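Xylose isomerase-like TIM barrel domain-containing protein (Parabacteroides distasonis, PDB 4KW2) is of unknown function but has a xylose isomerase-like TIM barrel fold, and may act as a sugar isomerase or a related enzyme. Local coordinates at residues 26-31 with 55-60; 34-39 with 79-84. One frame throughout, in Å; residues are numbered along the deposited sequence.

Interaction 1: 26-31 with 55-60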
# COMPACT_ATOMS: atom_id res chain seq x y z
N ILE A 26 13.19 -14.64 -8.55
CA ILE A 26 12.04 -14.31 -7.73
C ILE A 26 12.45 -13.88 -6.33
O ILE A 26 13.40 -14.41 -5.76
CB ILE A 26 11.06 -15.49 -7.65
CG1 ILE A 26 9.71 -15.02 -7.11
CG2 ILE A 26 11.62 -16.63 -6.80
CD1 ILE A 26 8.65 -16.09 -7.16
N GLN A 27 11.72 -12.91 -5.77
CA GLN A 27 11.78 -12.65 -4.33
C GLN A 27 10.86 -13.64 -3.65
O GLN A 27 9.65 -13.66 -3.92
CB GLN A 27 11.33 -11.23 -4.01
CG GLN A 27 12.19 -10.15 -4.64
CD GLN A 27 11.73 -8.76 -4.26
OE1 GLN A 27 11.36 -8.50 -3.11
NE2 GLN A 27 11.74 -7.85 -5.24
N THR A 28 11.40 -14.46 -2.77
CA THR A 28 10.60 -15.49 -2.10
C THR A 28 9.50 -14.87 -1.22
O THR A 28 8.51 -15.52 -0.92
CB THR A 28 11.47 -16.47 -1.29
OG1 THR A 28 12.23 -15.75 -0.31
CG2 THR A 28 12.43 -17.23 -2.20
N TRP A 29 9.67 -13.60 -0.84
CA TRP A 29 8.62 -12.87 -0.13
C TRP A 29 7.25 -12.96 -0.83
O TRP A 29 6.21 -12.95 -0.19
CB TRP A 29 9.01 -11.39 0.06
CG TRP A 29 7.99 -10.65 0.83
CD1 TRP A 29 7.13 -9.72 0.35
CD2 TRP A 29 7.67 -10.82 2.22
NE1 TRP A 29 6.30 -9.28 1.36
CE2 TRP A 29 6.61 -9.94 2.52
CE3 TRP A 29 8.19 -11.63 3.24
CZ2 TRP A 29 6.06 -9.84 3.80
CZ3 TRP A 29 7.64 -11.53 4.51
CH2 TRP A 29 6.58 -10.64 4.78
N THR A 30 7.29 -13.06 -2.16
CA THR A 30 6.09 -13.29 -2.97
C THR A 30 5.19 -14.37 -2.38
O THR A 30 3.96 -14.24 -2.39
CB THR A 30 6.51 -13.70 -4.39
OG1 THR A 30 7.26 -12.64 -4.99
CG2 THR A 30 5.31 -14.02 -5.27
N PHE A 31 5.80 -15.43 -1.88
CA PHE A 31 5.07 -16.59 -1.35
C PHE A 31 5.38 -16.81 0.13
O PHE A 31 5.54 -17.96 0.56
CB PHE A 31 5.45 -17.84 -2.15
CG PHE A 31 5.08 -17.76 -3.61
CD1 PHE A 31 3.75 -17.88 -4.01
CD2 PHE A 31 6.05 -17.59 -4.58
CE1 PHE A 31 3.40 -17.81 -5.35
CE2 PHE A 31 5.71 -17.53 -5.92
CZ PHE A 31 4.38 -17.64 -6.30
N PHE A 55 14.70 -14.17 5.22
CA PHE A 55 14.86 -15.03 6.39
C PHE A 55 13.57 -15.18 7.18
O PHE A 55 12.65 -14.35 7.10
CB PHE A 55 15.94 -14.46 7.31
CG PHE A 55 17.36 -14.79 6.91
CD1 PHE A 55 17.67 -15.26 5.64
CD2 PHE A 55 18.39 -14.58 7.81
CE1 PHE A 55 18.98 -15.55 5.29
CE2 PHE A 55 19.70 -14.87 7.47
CZ PHE A 55 19.99 -15.35 6.20
N PHE A 56 13.54 -16.27 7.95
CA PHE A 56 12.46 -16.65 8.87
C PHE A 56 11.25 -17.30 8.20
O PHE A 56 10.25 -17.56 8.86
CB PHE A 56 12.07 -15.49 9.81
CG PHE A 56 13.23 -14.96 10.59
CD1 PHE A 56 13.82 -15.72 11.59
CD2 PHE A 56 13.76 -13.70 10.32
CE1 PHE A 56 14.91 -15.25 12.30
CE2 PHE A 56 14.84 -13.21 11.04
CZ PHE A 56 15.42 -13.99 12.03
N GLN A 57 11.37 -17.61 6.92
CA GLN A 57 10.38 -18.46 6.26
C GLN A 57 10.59 -19.90 6.69
O GLN A 57 11.73 -20.40 6.69
CB GLN A 57 10.51 -18.37 4.73
CG GLN A 57 9.32 -18.97 4.00
CD GLN A 57 9.39 -18.80 2.50
OE1 GLN A 57 10.47 -18.73 1.92
NE2 GLN A 57 8.23 -18.72 1.86
N GLU A 58 9.50 -20.57 7.05
CA GLU A 58 9.53 -22.01 7.31
C GLU A 58 10.10 -22.72 6.08
O GLU A 58 9.71 -22.43 4.95
CB GLU A 58 8.11 -22.51 7.61
CG GLU A 58 7.96 -24.02 7.74
CD GLU A 58 8.30 -24.56 9.12
OE1 GLU A 58 8.89 -23.81 9.94
OE2 GLU A 58 7.97 -25.74 9.39
N LEU A 59 11.03 -23.63 6.30
CA LEU A 59 11.68 -24.32 5.19
C LEU A 59 10.73 -25.33 4.55
O LEU A 59 10.52 -25.29 3.34
CB LEU A 59 12.97 -25.01 5.64
CG LEU A 59 14.13 -24.12 6.11
CD1 LEU A 59 15.35 -24.99 6.42
CD2 LEU A 59 14.51 -23.08 5.06
N GLY A 60 10.14 -26.20 5.36
CA GLY A 60 9.24 -27.24 4.86
C GLY A 60 9.98 -28.53 4.55
O GLY A 60 11.21 -28.55 4.51
O HOH W 1 12.75 -17.26 1.83
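Where the backbone leaves strand 23-27 it curls into a 3-10 turn at residues 28-30, and this turn faces the irregular segment 55-60 through Thr28, Phe31 and the side chain of Gln57. Thr30 fastens the turn from within: its N and its OG1 both donate to Gln27 O, the hydroxyl at 2.8 Å (Thr30 OG1 to Gln27 O) and in the carbonyl plane. A threonine suits position 28 too, because its short hydroxyl can be held by Phe54 N and still donate to a bridging water. That water accepts from Thr28 OG1 (2.7 Å) and donates to Gln57 OE1 (2.7 Å), linking two oxygens that lie 4.1 Å apart, Thr28 OG1 and Gln57 OE1. Gln57 reaches across because CG stands anti to the backbone N (chi1 -167°) and the chain beyond it is extended. Its NE2 comes to 3.1 Å from Phe31 O, but the angle is too poor for a hydrogen bond; the amide nitrogen is instead bonded to Leu34 O and Thr39 OG1. A leucine in place of Gln57 would probably leave Leu34 O, Thr39 OG1 and the bridging water each short of a partner. Glutamine thus offers donor and acceptor on one neutral group, and the chemistry implies that segments 26-31 and 55-60 are joined through water, the direct bonds going to neighbouring residues.

Interaction 2: 34-39 with 79-84. With SO4 (sulfate ion), chain G.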
# COMPACT_ATOMS: atom_id res chain seq x y z
N LEU A 34 3.72 -19.40 2.24
CA LEU A 34 4.07 -20.80 2.00
C LEU A 34 5.42 -21.11 2.66
O LEU A 34 6.10 -20.21 3.17
CB LEU A 34 4.17 -21.05 0.50
CG LEU A 34 2.94 -20.71 -0.35
CD1 LEU A 34 3.21 -21.08 -1.80
CD2 LEU A 34 1.71 -21.44 0.15
N THR A 35 5.80 -22.38 2.66
CA THR A 35 7.15 -22.76 3.05
C THR A 35 8.11 -22.39 1.91
O THR A 35 7.67 -22.13 0.79
CB THR A 35 7.26 -24.27 3.31
OG1 THR A 35 7.06 -24.99 2.08
CG2 THR A 35 6.25 -24.73 4.37
N LEU A 36 9.41 -22.37 2.20
CA LEU A 36 10.40 -22.10 1.16
C LEU A 36 10.41 -23.18 0.08
O LEU A 36 10.54 -22.87 -1.10
CB LEU A 36 11.80 -21.93 1.76
CG LEU A 36 12.93 -21.66 0.75
CD1 LEU A 36 12.69 -20.38 -0.03
CD2 LEU A 36 14.28 -21.61 1.45
N MSE A 37 10.26 -24.45 0.47
CA MSE A 37 10.21 -25.55 -0.52
C MSE A 37 9.03 -25.38 -1.45
O MSE A 37 9.17 -25.54 -2.67
CB MSE A 37 10.16 -26.94 0.12
CG MSE A 37 11.37 -27.24 1.01
SE MSE A 37 13.07 -27.21 0.02
CE MSE A 37 13.70 -25.44 0.60
N GLU A 38 7.86 -25.05 -0.90
CA GLU A 38 6.68 -24.73 -1.73
C GLU A 38 6.91 -23.50 -2.62
O GLU A 38 6.46 -23.46 -3.77
CB GLU A 38 5.45 -24.50 -0.86
CG GLU A 38 4.93 -25.76 -0.18
CD GLU A 38 3.92 -25.48 0.93
OE1 GLU A 38 3.77 -24.32 1.37
OE2 GLU A 38 3.28 -26.45 1.39
N THR A 39 7.61 -22.51 -2.09
CA THR A 39 7.97 -21.32 -2.84
C THR A 39 8.84 -21.69 -4.04
O THR A 39 8.65 -21.17 -5.15
CB THR A 39 8.70 -20.30 -1.94
OG1 THR A 39 7.82 -19.86 -0.90
CG2 THR A 39 9.19 -19.10 -2.73
N ALA A 79 23.72 -28.05 3.74
CA ALA A 79 23.99 -28.94 2.61
C ALA A 79 22.68 -29.40 1.98
O ALA A 79 22.57 -29.51 0.76
CB ALA A 79 24.83 -30.13 3.04
N LEU A 80 21.68 -29.67 2.82
CA LEU A 80 20.37 -30.07 2.33
C LEU A 80 19.70 -28.92 1.57
O LEU A 80 19.08 -29.13 0.53
CB LEU A 80 19.49 -30.54 3.48
CG LEU A 80 18.13 -31.14 3.12
CD1 LEU A 80 18.25 -32.24 2.06
CD2 LEU A 80 17.46 -31.68 4.37
N LEU A 81 19.84 -27.70 2.08
CA LEU A 81 19.27 -26.53 1.41
C LEU A 81 19.89 -26.34 0.02
O LEU A 81 19.18 -26.10 -0.95
CB LEU A 81 19.45 -25.27 2.27
CG LEU A 81 18.79 -23.98 1.75
CD1 LEU A 81 17.30 -24.20 1.53
CD2 LEU A 81 19.03 -22.83 2.72
N ARG A 82 21.21 -26.47 -0.07
CA ARG A 82 21.89 -26.40 -1.36
C ARG A 82 21.36 -27.45 -2.33
O ARG A 82 21.08 -27.15 -3.49
CB ARG A 82 23.41 -26.54 -1.20
CG ARG A 82 24.08 -25.33 -0.57
CD ARG A 82 25.59 -25.32 -0.80
NE ARG A 82 26.22 -26.54 -0.28
CZ ARG A 82 26.59 -26.75 0.99
NH1 ARG A 82 26.39 -25.83 1.93
NH2 ARG A 82 27.14 -27.90 1.32
N HIS A 83 21.22 -28.68 -1.85
CA HIS A 83 20.71 -29.78 -2.66
C HIS A 83 19.29 -29.52 -3.18
O HIS A 83 18.98 -29.80 -4.34
CB HIS A 83 20.74 -31.08 -1.85
CG HIS A 83 20.07 -32.23 -2.52
ND1 HIS A 83 20.63 -32.91 -3.58
CD2 HIS A 83 18.88 -32.84 -2.28
CE1 HIS A 83 19.82 -33.87 -3.97
NE2 HIS A 83 18.75 -33.85 -3.20
N GLU A 84 18.43 -28.99 -2.30
CA GLU A 84 17.04 -28.71 -2.63
C GLU A 84 16.88 -27.63 -3.71
O GLU A 84 16.01 -27.72 -4.57
CB GLU A 84 16.26 -28.32 -1.37
CG GLU A 84 15.97 -29.47 -0.42
CD GLU A 84 15.20 -30.60 -1.07
OE1 GLU A 84 14.13 -30.34 -1.66
OE2 GLU A 84 15.66 -31.76 -0.99
S SO4 G . 23.82 -32.26 -4.91
O1 SO4 G . 24.70 -32.17 -6.10
O2 SO4 G . 24.26 -33.42 -4.09
O3 SO4 G . 23.91 -31.01 -4.11
O4 SO4 G . 22.42 -32.45 -5.34
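Met37, present as selenomethionine, reaches from helix 36-46 to residues 79-84 of helix 75-86 and fills the tight part of the contact. Its chain is bent at chi2 and chi3, which carries SE to 3.7 Å from Glu84 CB and turns CE back to 3.9 Å from Leu81 CD1. A long, flexible, unbranched side chain suits this place, since it can touch two residues one helical turn apart. Leu81 CD1 also meets Leu36 CD2 at 4.0 Å, the two leucine side chains crossing at about a right angle; Leu81 gets there with CG anti to its backbone N (chi1 -175°). Glu84 contributes its aliphatic CB and CG to the selenium, while its carboxylate OE1 forms a salt bridge with Arg88, which probably offsets its charge in this buried position. The backbones stay apart, Met37 CA and Glu84 CA being 7.8 Å from each other. On the loose side, exposed His83 takes no part in the packing, and its ND1 donates to sulfate O4 at 2.6 Å; the ion probably comes from the crystallisation liquor. Exposed Glu38 closes a capping box: its N donates to Thr35 OG1, and its OE1 accepts from Thr35 N at 3.1 Å. The arrangement is that of neighbouring outer helices of a TIM barrel, packed through leucine and methionine side chains and the aliphatic part of a glutamate, with a capping box starting the first.

How the interactions relate
Interactions 1 and 2 lie side by side, their centres 9 Å apart, and their segments alternate along the chain: 26-31 leads into 34-39, and 55-60 precedes 79-84. Segment 55-60 is the main bridge between them. Besides the amide of Gln57, its backbone reaches the start of helix 36-46, with Glu58 O 2.8 Å from Leu36 N in a probable hydrogen bond; Gln57 OE1 also packs on Leu36 CD1 at 3.4 Å. The first helix is therefore held at its N-terminal end by the loop and packed at its first turn against helix 75-86. A different sulfate from the one at His83, also probably from the crystallisation liquor, lies about 5 Å from the Phe31 side chain; no active site is established here.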